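Long-range contacts in CytC3 (Streptomyces, PDB 3GJA), which probably chlorinates an unactivated aliphatic carbon of its substrate as a nonheme iron halogenase of the phytanoyl-CoA dioxygenase family: residues 55-63 with 279-287; 128-136 with 261-269. One frame throughout, in Å; residues are numbered along the deposited sequence.

Contact 1. Residues 55-63 with 279-287. With ACT (acetate ion), chain C.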
loop_
_atom_site.group_PDB
_atom_site.type_symbol
_atom_site.label_atom_id
_atom_site.label_comp_id
_atom_site.label_asym_id
_atom_site.label_seq_id
_atom_site.Cartn_x
_atom_site.Cartn_y
_atom_site.Cartn_z
ATOM N N ILE A 55 13.508 -3.553 -9.854
ATOM C CA ILE A 55 14.478 -4.001 -8.865
ATOM C C ILE A 55 14.456 -5.496 -8.576
ATOM O O ILE A 55 15.441 -6.037 -8.070
ATOM C CB ILE A 55 14.346 -3.224 -7.546
ATOM C CG1 ILE A 55 13.001 -3.508 -6.881
ATOM C CG2 ILE A 55 14.511 -1.741 -7.819
ATOM C CD1 ILE A 55 12.951 -3.073 -5.416
ATOM N N TYR A 56 13.354 -6.173 -8.890
ATOM C CA TYR A 56 13.297 -7.615 -8.659
ATOM C C TYR A 56 13.457 -8.379 -9.967
ATOM O O TYR A 56 12.783 -8.098 -10.950
ATOM C CB TYR A 56 11.992 -8.022 -7.969
ATOM C CG TYR A 56 11.799 -7.339 -6.637
ATOM C CD1 TYR A 56 12.873 -7.170 -5.759
ATOM C CD2 TYR A 56 10.552 -6.846 -6.256
ATOM C CE1 TYR A 56 12.711 -6.523 -4.541
ATOM C CE2 TYR A 56 10.381 -6.200 -5.040
ATOM C CZ TYR A 56 11.464 -6.041 -4.188
ATOM O OH TYR A 56 11.305 -5.397 -2.984
ATOM N N PRO A 57 14.364 -9.365 -9.986
ATOM C CA PRO A 57 14.643 -10.192 -11.162
ATOM C C PRO A 57 13.480 -11.100 -11.530
ATOM O O PRO A 57 12.589 -11.349 -10.718
ATOM C CB PRO A 57 15.865 -10.986 -10.730
ATOM C CG PRO A 57 15.555 -11.241 -9.281
ATOM C CD PRO A 57 15.112 -9.864 -8.817
ATOM N N ASP A 58 13.503 -11.602 -12.758
ATOM C CA ASP A 58 12.456 -12.486 -13.232
ATOM C C ASP A 58 12.347 -13.701 -12.322
ATOM O O ASP A 58 13.359 -14.227 -11.855
ATOM C CB ASP A 58 12.756 -12.929 -14.665
ATOM C CG ASP A 58 11.720 -13.902 -15.203
ATOM O OD1 ASP A 58 10.514 -13.679 -14.958
ATOM O OD2 ASP A 58 12.104 -14.884 -15.878
ATOM N N SER A 59 11.116 -14.131 -12.062
ATOM C CA SER A 59 10.866 -15.295 -11.221
ATOM C C SER A 59 9.372 -15.558 -11.224
ATOM O O SER A 59 8.622 -14.856 -11.898
ATOM C CB SER A 59 11.343 -15.051 -9.785
ATOM O OG SER A 59 10.362 -14.382 -9.010
ATOM N N ASN A 60 8.944 -16.570 -10.479
ATOM C CA ASN A 60 7.527 -16.907 -10.394
ATOM C C ASN A 60 6.975 -16.519 -9.029
ATOM O O ASN A 60 5.863 -16.903 -8.678
ATOM C CB ASN A 60 7.302 -18.408 -10.619
ATOM C CG ASN A 60 7.701 -18.864 -12.013
ATOM O OD1 ASN A 60 7.320 -18.248 -13.017
ATOM N ND2 ASN A 60 8.461 -19.957 -12.087
ATOM N N GLY A 61 7.757 -15.757 -8.267
ATOM C CA GLY A 61 7.331 -15.336 -6.942
ATOM C C GLY A 61 6.317 -14.210 -6.967
ATOM O O GLY A 61 6.145 -13.543 -7.990
ATOM N N LYS A 62 5.647 -13.993 -5.837
ATOM C CA LYS A 62 4.636 -12.941 -5.727
ATOM C C LYS A 62 5.151 -11.576 -6.150
ATOM O O LYS A 62 4.473 -10.840 -6.875
ATOM C CB LYS A 62 4.128 -12.813 -4.288
ATOM C CG LYS A 62 3.254 -13.938 -3.819
ATOM C CD LYS A 62 2.461 -13.526 -2.588
ATOM C CE LYS A 62 3.355 -13.192 -1.403
ATOM N NZ LYS A 62 2.530 -12.892 -0.192
ATOM N N ALA A 63 6.346 -11.241 -5.669
ATOM C CA ALA A 63 6.977 -9.954 -5.951
ATOM C C ALA A 63 6.982 -9.609 -7.436
ATOM O O ALA A 63 6.811 -8.452 -7.811
ATOM C CB ALA A 63 8.403 -9.946 -5.404
ATOM N N ASP A 279 9.827 -15.232 -2.070
ATOM C CA ASP A 279 8.667 -14.730 -2.806
ATOM C C ASP A 279 9.112 -13.827 -3.950
ATOM O O ASP A 279 8.363 -12.970 -4.409
ATOM C CB ASP A 279 7.712 -13.965 -1.879
ATOM C CG ASP A 279 6.949 -14.883 -0.944
ATOM O OD1 ASP A 279 6.375 -15.880 -1.432
ATOM O OD2 ASP A 279 6.914 -14.610 0.272
ATOM N N GLY A 280 10.341 -14.033 -4.408
ATOM C CA GLY A 280 10.860 -13.239 -5.500
ATOM C C GLY A 280 11.437 -11.910 -5.058
ATOM O O GLY A 280 11.868 -11.116 -5.882
ATOM N N ILE A 281 11.443 -11.654 -3.759
ATOM C CA ILE A 281 11.992 -10.408 -3.249
ATOM C C ILE A 281 13.516 -10.479 -3.142
ATOM O O ILE A 281 14.060 -11.383 -2.506
ATOM C CB ILE A 281 11.467 -10.092 -1.835
ATOM C CG1 ILE A 281 9.967 -9.823 -1.869
ATOM C CG2 ILE A 281 12.211 -8.891 -1.264
ATOM C CD1 ILE A 281 9.369 -9.670 -0.488
ATOM N N ASN A 282 14.198 -9.530 -3.768
ATOM C CA ASN A 282 15.653 -9.468 -3.679
ATOM C C ASN A 282 15.985 -8.070 -3.182
ATOM O O ASN A 282 15.833 -7.093 -3.911
ATOM C CB ASN A 282 16.304 -9.726 -5.036
ATOM C CG ASN A 282 17.819 -9.779 -4.946
ATOM O OD1 ASN A 282 18.456 -10.644 -5.544
ATOM N ND2 ASN A 282 18.402 -8.849 -4.201
ATOM N N LEU A 283 16.428 -7.983 -1.931
ATOM C CA LEU A 283 16.748 -6.709 -1.290
ATOM C C LEU A 283 17.923 -5.918 -1.842
ATOM O O LEU A 283 18.112 -4.765 -1.464
ATOM C CB LEU A 283 16.959 -6.917 0.212
ATOM C CG LEU A 283 15.730 -7.038 1.129
ATOM C CD1 LEU A 283 14.441 -6.953 0.329
ATOM C CD2 LEU A 283 15.791 -8.344 1.881
ATOM N N GLU A 284 18.699 -6.515 -2.736
ATOM C CA GLU A 284 19.856 -5.827 -3.299
ATOM C C GLU A 284 19.569 -4.368 -3.654
ATOM O O GLU A 284 20.230 -3.459 -3.151
ATOM C CB GLU A 284 20.361 -6.559 -4.540
ATOM C CG GLU A 284 21.686 -6.033 -5.057
ATOM C CD GLU A 284 22.118 -6.725 -6.335
ATOM O OE1 GLU A 284 22.165 -7.975 -6.341
ATOM O OE2 GLU A 284 22.409 -6.022 -7.332
ATOM N N LYS A 285 18.581 -4.136 -4.511
ATOM C CA LYS A 285 18.254 -2.772 -4.909
ATOM C C LYS A 285 17.012 -2.218 -4.222
ATOM O O LYS A 285 16.444 -1.222 -4.670
ATOM C CB LYS A 285 18.080 -2.701 -6.425
ATOM C CG LYS A 285 19.303 -3.158 -7.195
ATOM C CD LYS A 285 19.059 -3.137 -8.693
ATOM C CE LYS A 285 20.228 -3.748 -9.444
ATOM N NZ LYS A 285 19.952 -3.841 -10.908
ATOM N N TYR A 286 16.583 -2.853 -3.137
ATOM C CA TYR A 286 15.410 -2.365 -2.432
ATOM C C TYR A 286 15.746 -1.178 -1.555
ATOM O O TYR A 286 16.871 -1.036 -1.077
ATOM C CB TYR A 286 14.788 -3.439 -1.534
ATOM C CG TYR A 286 13.729 -2.858 -0.613
ATOM C CD1 TYR A 286 12.433 -2.606 -1.075
ATOM C CD2 TYR A 286 14.048 -2.460 0.689
ATOM C CE1 TYR A 286 11.483 -1.968 -0.270
ATOM C CE2 TYR A 286 13.107 -1.818 1.502
ATOM C CZ TYR A 286 11.824 -1.572 1.013
ATOM O OH TYR A 286 10.890 -0.914 1.801
ATOM N N GLY A 287 14.745 -0.336 -1.330
ATOM C CA GLY A 287 14.915 0.809 -0.470
ATOM C C GLY A 287 13.555 1.331 -0.068
ATOM O O GLY A 287 12.617 1.290 -0.858
HETATM C C ACT C . 4.874 -11.239 1.426
HETATM O O ACT C . 4.290 -10.048 1.674
HETATM O OXT ACT C . 4.336 -12.265 1.787
HETATM C CH3 ACT C . 6.194 -11.295 0.702
HETATM O O HOH W 1 17.018 -6.056 -5.943
HETATM O O HOH W 2 5.541 -15.877 -4.041
#
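A63 N bonds to D279 O and the Y56 ring packs against I281 and N282, where 55-63 meets 279-287. The second segment forms the turn and second strand of the small antiparallel hairpin 276-278/281-282 and the loop after it. G61 is the N-cap of helix 62-65, and this helix start is docked on the hairpin turn. Backbone bonding is sparse. A63 N donates to D279 O at 2.9 Å. S59 OG accepts from G61 N, an ST turn just before the helix. Two waters add links. One donates hydrogen bonds to I55 O and N282 O and accepts one from K285 N. The other accepts from K62 N and donates to D279 OD1.

At one end K62 NZ donates to OXT of an acetate, 2.8 Å away, which probably comes from the crystallisation liquor. K62 NZ is 4.7 Å from D279 OD2, so those two charges are near but not in contact. D279 OD2 takes a bond from A126 N.

G280 fits closely. A CB there would run into S59 OG, and at its phi/psi of 84/2° it would also press on the preceding carbonyl O.

Apolar packing fills the rest. A63 CB meets I281 CG1 at 3.9 Å. I55 CB rests on K285 CB, and I55 CD1 reaches the ring edge of Y286. The Y56 ring is sandwiched. I55 CG1 lies over the centre of one face, and I281 CA covers the opposite face nearer the rim. Y56 CG sits beside the backbone N (chi1 -59°), which runs the ring alongside I281. The Y56 hydroxyl is bonded to D69. At the ring edge, near the plane, Y56 CE1 lies 3.2 Å from N282 O.

Contact 2. Residues 128-136 with 261-269. With ACT (acetate ion), chain C.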
loop_
_atom_site.group_PDB
_atom_site.type_symbol
_atom_site.label_atom_id
_atom_site.label_comp_id
_atom_site.label_asym_id
_atom_site.label_seq_id
_atom_site.Cartn_x
_atom_site.Cartn_y
_atom_site.Cartn_z
ATOM N N GLY A 128 7.619 -16.731 6.699
ATOM C CA GLY A 128 6.892 -16.426 7.918
ATOM C C GLY A 128 7.565 -15.332 8.725
ATOM O O GLY A 128 7.138 -15.025 9.840
ATOM N N LYS A 129 8.621 -14.744 8.168
ATOM C CA LYS A 129 9.350 -13.669 8.850
ATOM C C LYS A 129 8.553 -12.373 8.848
ATOM O O LYS A 129 7.856 -12.065 7.879
ATOM C CB LYS A 129 10.687 -13.391 8.158
ATOM C CG LYS A 129 11.726 -14.487 8.263
ATOM C CD LYS A 129 12.999 -14.049 7.554
ATOM C CE LYS A 129 14.050 -15.141 7.547
ATOM N NZ LYS A 129 15.289 -14.677 6.863
ATOM N N PRO A 130 8.645 -11.591 9.934
ATOM C CA PRO A 130 7.904 -10.331 9.976
ATOM C C PRO A 130 8.650 -9.332 9.099
ATOM O O PRO A 130 9.852 -9.125 9.271
ATOM C CB PRO A 130 7.944 -9.966 11.453
ATOM C CG PRO A 130 9.298 -10.440 11.851
ATOM C CD PRO A 130 9.383 -11.807 11.192
ATOM N N GLN A 131 7.946 -8.728 8.149
ATOM C CA GLN A 131 8.574 -7.767 7.249
ATOM C C GLN A 131 8.529 -6.376 7.860
ATOM O O GLN A 131 9.232 -5.468 7.422
ATOM C CB GLN A 131 7.858 -7.775 5.894
ATOM C CG GLN A 131 7.728 -9.164 5.277
ATOM C CD GLN A 131 6.922 -9.179 3.986
ATOM O OE1 GLN A 131 7.477 -9.140 2.893
ATOM N NE2 GLN A 131 5.602 -9.229 4.114
ATOM N N ILE A 132 7.711 -6.231 8.897
ATOM C CA ILE A 132 7.528 -4.956 9.576
ATOM C C ILE A 132 7.618 -5.124 11.091
ATOM O O ILE A 132 6.961 -5.995 11.666
ATOM C CB ILE A 132 6.139 -4.359 9.220
ATOM C CG1 ILE A 132 6.115 -3.928 7.748
ATOM C CG2 ILE A 132 5.798 -3.207 10.155
ATOM C CD1 ILE A 132 7.075 -2.790 7.407
ATOM N N ILE A 133 8.431 -4.287 11.735
ATOM C CA ILE A 133 8.588 -4.340 13.190
ATOM C C ILE A 133 8.597 -2.947 13.818
ATOM O O ILE A 133 9.484 -2.140 13.540
ATOM C CB ILE A 133 9.902 -5.043 13.606
ATOM C CG1 ILE A 133 9.868 -6.522 13.214
ATOM C CG2 ILE A 133 10.099 -4.919 15.112
ATOM C CD1 ILE A 133 8.866 -7.340 13.995
ATOM N N TRP A 134 7.602 -2.669 14.653
ATOM C CA TRP A 134 7.520 -1.388 15.344
ATOM C C TRP A 134 8.256 -1.529 16.676
ATOM O O TRP A 134 8.370 -2.630 17.217
ATOM C CB TRP A 134 6.071 -1.012 15.647
ATOM C CG TRP A 134 5.263 -0.575 14.479
ATOM C CD1 TRP A 134 4.935 -1.316 13.380
ATOM C CD2 TRP A 134 4.615 0.695 14.318
ATOM N NE1 TRP A 134 4.119 -0.588 12.546
ATOM C CE2 TRP A 134 3.905 0.649 13.095
ATOM C CE3 TRP A 134 4.564 1.867 15.088
ATOM C CZ2 TRP A 134 3.148 1.733 12.621
ATOM C CZ3 TRP A 134 3.811 2.946 14.618
ATOM C CH2 TRP A 134 3.113 2.867 13.393
ATOM N N PRO A 135 8.761 -0.412 17.226
ATOM C CA PRO A 135 9.471 -0.486 18.508
ATOM C C PRO A 135 8.485 -0.822 19.621
ATOM O O PRO A 135 7.306 -0.470 19.543
ATOM C CB PRO A 135 10.066 0.910 18.651
ATOM C CG PRO A 135 9.060 1.777 17.947
ATOM C CD PRO A 135 8.749 0.967 16.707
ATOM N N SER A 136 8.966 -1.504 20.654
ATOM C CA SER A 136 8.102 -1.886 21.767
ATOM C C SER A 136 8.846 -1.937 23.096
ATOM O O SER A 136 10.073 -2.044 23.132
ATOM C CB SER A 136 7.466 -3.252 21.488
ATOM O OG SER A 136 8.464 -4.238 21.277
ATOM N N VAL A 261 4.754 3.365 6.752
ATOM C CA VAL A 261 5.154 3.107 8.115
ATOM C C VAL A 261 6.068 4.267 8.549
ATOM O O VAL A 261 6.847 4.785 7.744
ATOM C CB VAL A 261 5.898 1.755 8.165
ATOM C CG1 VAL A 261 7.397 1.957 7.966
ATOM C CG2 VAL A 261 5.571 1.034 9.438
ATOM N N PRO A 262 5.954 4.721 9.810
ATOM C CA PRO A 262 6.808 5.822 10.271
ATOM C C PRO A 262 8.267 5.383 10.339
ATOM O O PRO A 262 8.547 4.191 10.437
ATOM C CB PRO A 262 6.220 6.170 11.642
ATOM C CG PRO A 262 5.661 4.875 12.108
ATOM C CD PRO A 262 4.993 4.338 10.857
ATOM N N THR A 263 9.185 6.347 10.273
ATOM C CA THR A 263 10.632 6.085 10.291
ATOM C C THR A 263 11.166 5.193 11.424
ATOM O O THR A 263 12.147 4.471 11.251
ATOM C CB THR A 263 11.428 7.415 10.328
ATOM O OG1 THR A 263 10.906 8.259 11.366
ATOM C CG2 THR A 263 11.334 8.138 8.990
ATOM N N GLN A 264 10.531 5.264 12.582
ATOM C CA GLN A 264 10.938 4.477 13.738
ATOM C C GLN A 264 10.751 2.985 13.496
ATOM O O GLN A 264 11.299 2.151 14.222
ATOM C CB GLN A 264 10.111 4.906 14.937
ATOM C CG GLN A 264 9.003 5.878 14.541
ATOM C CD GLN A 264 7.664 5.449 15.061
ATOM O OE1 GLN A 264 6.659 6.111 14.834
ATOM N NE2 GLN A 264 7.640 4.328 15.768
ATOM N N VAL A 265 9.975 2.648 12.471
ATOM C CA VAL A 265 9.717 1.250 12.161
ATOM C C VAL A 265 10.817 0.612 11.324
ATOM O O VAL A 265 11.386 1.243 10.429
ATOM C CB VAL A 265 8.373 1.095 11.423
ATOM C CG1 VAL A 265 8.159 -0.365 11.010
ATOM C CG2 VAL A 265 7.247 1.572 12.318
ATOM N N GLN A 266 11.114 -0.647 11.618
ATOM C CA GLN A 266 12.128 -1.366 10.869
ATOM C C GLN A 266 11.496 -2.182 9.743
ATOM O O GLN A 266 10.556 -2.955 9.955
ATOM C CB GLN A 266 12.919 -2.287 11.790
ATOM C CG GLN A 266 13.648 -1.558 12.895
ATOM C CD GLN A 266 14.661 -2.443 13.578
ATOM O OE1 GLN A 266 15.694 -2.784 13.000
ATOM N NE2 GLN A 266 14.367 -2.836 14.811
ATOM N N VAL A 267 12.029 -2.001 8.543
ATOM C CA VAL A 267 11.540 -2.690 7.368
ATOM C C VAL A 267 12.495 -3.814 7.033
ATOM O O VAL A 267 13.706 -3.616 6.975
ATOM C CB VAL A 267 11.432 -1.715 6.185
ATOM C CG1 VAL A 267 11.028 -2.453 4.910
ATOM C CG2 VAL A 267 10.419 -0.635 6.527
ATOM N N TYR A 268 11.948 -5.000 6.806
ATOM C CA TYR A 268 12.783 -6.148 6.504
ATOM C C TYR A 268 13.887 -6.256 7.573
ATOM O O TYR A 268 15.072 -6.302 7.257
ATOM C CB TYR A 268 13.387 -5.998 5.102
ATOM C CG TYR A 268 12.358 -6.022 3.985
ATOM C CD1 TYR A 268 11.482 -7.100 3.840
ATOM C CD2 TYR A 268 12.268 -4.972 3.063
ATOM C CE1 TYR A 268 10.542 -7.139 2.804
ATOM C CE2 TYR A 268 11.330 -4.999 2.020
ATOM C CZ TYR A 268 10.473 -6.087 1.895
ATOM O OH TYR A 268 9.572 -6.149 0.855
ATOM N N PRO A 269 13.492 -6.300 8.860
ATOM C CA PRO A 269 14.438 -6.401 9.977
ATOM C C PRO A 269 15.394 -7.569 9.789
ATOM O O PRO A 269 15.067 -8.551 9.121
ATOM C CB PRO A 269 13.527 -6.573 11.190
ATOM C CG PRO A 269 12.339 -7.283 10.622
ATOM C CD PRO A 269 12.113 -6.517 9.333
HETATM C C ACT C . 4.874 -11.239 1.426
HETATM O O ACT C . 4.290 -10.048 1.674
HETATM O OXT ACT C . 4.336 -12.265 1.787
HETATM C CH3 ACT C . 6.194 -11.295 0.702
#
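P130 O touches P269 CG where the two segments begin to pair. Q131 O then accepts from Y268 N at 2.8 Å. The Q131 side chain runs out extended beyond CG. Its OE1 lies at the edge of the Y268 ring and is bonded to R102, while NE2 donates to the acetate O at 2.9 Å. I132 forms a non-hydrogen-bonded pair with V267. Its CD1 packs on V267 CG2, and its CG2 meets V265 CG1 at 3.8 Å. I133 and Q266 are the hydrogen-bonded pair, joined by N-H...O bonds both ways. The side chains of I133 and P269 cross at about a right angle, with CG1 against CG. W134 lays its indole over V265 CG2, a CH-pi contact 3.5 Å from the centroid of the five-membered ring. P262 CD and CG touch W134 CH2, and W134 NE1 is bonded to G145 O. With an alanine here, V265 CG2 and P262 would probably lose their aromatic cover, and G145 O its indole donor. P135 CG packs on Q264 NE2. The whole is a short two-stranded antiparallel sheet, entered from strand 253-262 through a type I turn, P262 to V265.

How the contacts relate
Contact 2 is nested along the chain within the loop closed by contact 1: the order is 55-63, 128-136, 261-269, 279-287. Their centres lie 19 Å apart, yet they touch. Y286 packs edge-to-face on Y268 and its OH meets V267 CG1, while I281 CD1 lies near Y268 OH and Q131 OE1. Both border one acetate site, though the acetate probably comes from the crystallisation liquor. It is held by K62 of contact 1, Q131 of contact 2, R102 of strand 98-108 and H125. Contact 1 reaches the cupin-type core through Y286, bonded to W101 of strand 98-108. Contact 2 reaches it through the neighbouring strand 253-262 of the same six-stranded antiparallel sheet.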